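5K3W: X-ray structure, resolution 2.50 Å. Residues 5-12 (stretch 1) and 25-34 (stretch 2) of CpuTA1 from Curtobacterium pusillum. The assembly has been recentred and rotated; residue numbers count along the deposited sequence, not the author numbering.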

# COMPACT_ATOMS: atom_id res chain seq x y z
N THR A 5 11.68 -20.69 7.54
CA THR A 5 11.94 -21.21 6.21
C THR A 5 11.50 -20.16 5.20
O THR A 5 10.50 -19.46 5.42
CB THR A 5 11.18 -22.51 5.94
OG1 THR A 5 11.66 -23.55 6.80
CG2 THR A 5 11.37 -22.95 4.50
N LEU A 6 12.25 -20.05 4.11
CA LEU A 6 11.91 -19.17 3.00
C LEU A 6 12.01 -19.95 1.70
O LEU A 6 13.00 -20.66 1.47
CB LEU A 6 12.84 -17.93 2.95
CG LEU A 6 12.61 -17.04 1.70
CD1 LEU A 6 11.22 -16.40 1.69
CD2 LEU A 6 13.67 -15.99 1.55
N LEU A 7 11.01 -19.79 0.84
CA LEU A 7 11.01 -20.37 -0.49
C LEU A 7 10.82 -19.26 -1.50
O LEU A 7 9.87 -18.47 -1.39
CB LEU A 7 9.90 -21.42 -0.65
CG LEU A 7 10.06 -22.71 0.17
CD1 LEU A 7 8.72 -23.22 0.58
CD2 LEU A 7 10.80 -23.78 -0.63
N THR A 8 11.74 -19.16 -2.45
CA THR A 8 11.57 -18.31 -3.61
C THR A 8 10.68 -19.04 -4.60
O THR A 8 11.00 -20.16 -5.00
CB THR A 8 12.91 -18.00 -4.25
OG1 THR A 8 13.76 -17.40 -3.28
CG2 THR A 8 12.73 -17.04 -5.42
N VAL A 9 9.57 -18.42 -4.99
CA VAL A 9 8.70 -18.99 -6.01
C VAL A 9 9.16 -18.46 -7.36
O VAL A 9 8.98 -17.28 -7.68
CB VAL A 9 7.23 -18.67 -5.73
CG1 VAL A 9 6.34 -19.28 -6.82
CG2 VAL A 9 6.82 -19.17 -4.34
N THR A 10 9.78 -19.33 -8.16
CA THR A 10 10.29 -18.89 -9.46
C THR A 10 9.28 -19.04 -10.58
O THR A 10 9.55 -18.60 -11.70
CB THR A 10 11.55 -19.67 -9.82
OG1 THR A 10 11.22 -21.07 -9.90
CG2 THR A 10 12.63 -19.46 -8.78
N ALA A 11 8.13 -19.67 -10.33
CA ALA A 11 7.06 -19.77 -11.33
C ALA A 11 5.75 -19.39 -10.67
O ALA A 11 4.83 -20.21 -10.55
CB ALA A 11 7.00 -21.18 -11.93
N PRO A 12 5.63 -18.15 -10.21
CA PRO A 12 4.45 -17.80 -9.40
C PRO A 12 3.15 -17.73 -10.18
O PRO A 12 2.09 -17.92 -9.59
CB PRO A 12 4.83 -16.43 -8.81
CG PRO A 12 5.89 -15.88 -9.73
CD PRO A 12 6.62 -17.06 -10.30
N ARG A 25 6.52 -26.98 -17.79
CA ARG A 25 7.72 -26.91 -16.95
C ARG A 25 8.44 -28.26 -16.90
O ARG A 25 7.81 -29.32 -16.87
CB ARG A 25 7.35 -26.47 -15.52
CG ARG A 25 8.41 -25.62 -14.81
CD ARG A 25 8.00 -25.29 -13.38
NE ARG A 25 6.55 -25.21 -13.25
CZ ARG A 25 5.80 -26.00 -12.49
NH1 ARG A 25 6.37 -26.94 -11.73
NH2 ARG A 25 4.49 -25.85 -12.47
N ALA A 26 9.77 -28.20 -16.89
CA ALA A 26 10.58 -29.41 -16.77
C ALA A 26 10.38 -30.06 -15.41
O ALA A 26 10.27 -29.39 -14.38
CB ALA A 26 12.06 -29.07 -16.96
N ALA A 27 10.33 -31.40 -15.40
CA ALA A 27 10.45 -32.12 -14.14
C ALA A 27 11.82 -31.84 -13.53
O ALA A 27 12.81 -31.67 -14.25
CB ALA A 27 10.24 -33.62 -14.34
N GLY A 28 11.87 -31.78 -12.21
CA GLY A 28 13.01 -31.27 -11.51
C GLY A 28 12.90 -29.80 -11.18
O GLY A 28 13.54 -29.33 -10.23
N ASP A 29 12.11 -29.05 -11.94
CA ASP A 29 11.78 -27.67 -11.62
C ASP A 29 10.38 -27.64 -11.02
O ASP A 29 9.38 -27.68 -11.75
CB ASP A 29 11.87 -26.76 -12.84
CG ASP A 29 11.58 -25.31 -12.50
OD1 ASP A 29 11.82 -24.90 -11.34
OD2 ASP A 29 11.12 -24.58 -13.41
N ALA A 30 10.31 -27.57 -9.70
CA ALA A 30 9.01 -27.49 -9.04
C ALA A 30 8.42 -26.09 -9.07
O ALA A 30 7.27 -25.92 -8.68
CB ALA A 30 9.12 -27.97 -7.59
N GLY A 31 9.18 -25.09 -9.52
CA GLY A 31 8.70 -23.73 -9.47
C GLY A 31 9.08 -22.98 -8.22
O GLY A 31 8.65 -21.83 -8.05
N PHE A 32 9.88 -23.58 -7.34
CA PHE A 32 10.30 -22.93 -6.11
C PHE A 32 11.55 -23.64 -5.60
O PHE A 32 11.78 -24.81 -5.89
CB PHE A 32 9.19 -22.96 -5.05
CG PHE A 32 8.72 -24.35 -4.72
CD1 PHE A 32 9.44 -25.16 -3.84
CD2 PHE A 32 7.58 -24.87 -5.31
CE1 PHE A 32 9.02 -26.45 -3.55
CE2 PHE A 32 7.16 -26.15 -5.04
CZ PHE A 32 7.88 -26.95 -4.15
N VAL A 33 12.35 -22.91 -4.82
CA VAL A 33 13.57 -23.43 -4.22
C VAL A 33 13.76 -22.75 -2.87
O VAL A 33 13.38 -21.60 -2.68
CB VAL A 33 14.81 -23.20 -5.12
CG1 VAL A 33 14.60 -23.82 -6.49
CG2 VAL A 33 15.08 -21.71 -5.24
N LEU A 34 14.37 -23.48 -1.93
CA LEU A 34 14.67 -22.90 -0.63
C LEU A 34 15.66 -21.75 -0.77
O LEU A 34 16.53 -21.75 -1.65
CB LEU A 34 15.22 -23.96 0.31
CG LEU A 34 14.23 -25.03 0.75
CD1 LEU A 34 14.99 -26.20 1.35
CD2 LEU A 34 13.24 -24.46 1.76

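The carbonyl oxygen of Gly 31 serves two successive backbone amides of the facing stretch: Thr 10 N lies 2.7 Å from Gly 31 O in a weak, bent hydrogen bond (129°), and Ala 11 N donates to the same Gly 31 O at 3.2 Å with a better angle of 143°. This shared acceptor sits where strand 5-9 has ended and strand 32-34 is about to begin. Gly 31 adopts phi/psi of 92/5°, at which a CB would jam against the preceding carbonyl oxygen; an ideal CB would also come within 3.4 Å of Ala 11 CB. The small methyl of Ala 11 suits this crowded corner.

Beyond it the strands run antiparallel. Thr 8 and Val 33 form the hydrogen-bonded pair, with Thr 8 N 2.9 Å from Val 33 O and Val 33 N 3.1 Å from Thr 8 O. The same carbonyls also receive CA-H...O contacts: Phe 32 CA approaches Thr 8 O at 3.1 Å, and Leu 7 CA lies 3.5 Å from Val 33 O. The beta-branched side chains of Thr 8 and Val 33, both m rotamers, share one face of the sheet.

The opposite face carries Leu 7, Val 9, Phe 32 and Leu 34, and here the packing is apolar. Leu 7 CD2 touches both neighbours, 3.7 Å from Phe 32 CD1 and 3.5 Å from Leu 34 CD2, so one buried methyl bridges an aromatic ring and an aliphatic chain. Leu 34 CD2 also meets Thr 5 CG2 at 3.6 Å, while Thr 5 OG1 is hydrogen-bonded elsewhere in the structure.

The loop before the strand is braced from within. Asp 29 OD1 accepts Gly 31 N at 3.2 Å, and Arg 25 NH1 donates to Asp 29 O at 3.1 Å. Together the stretches bury 486 Å².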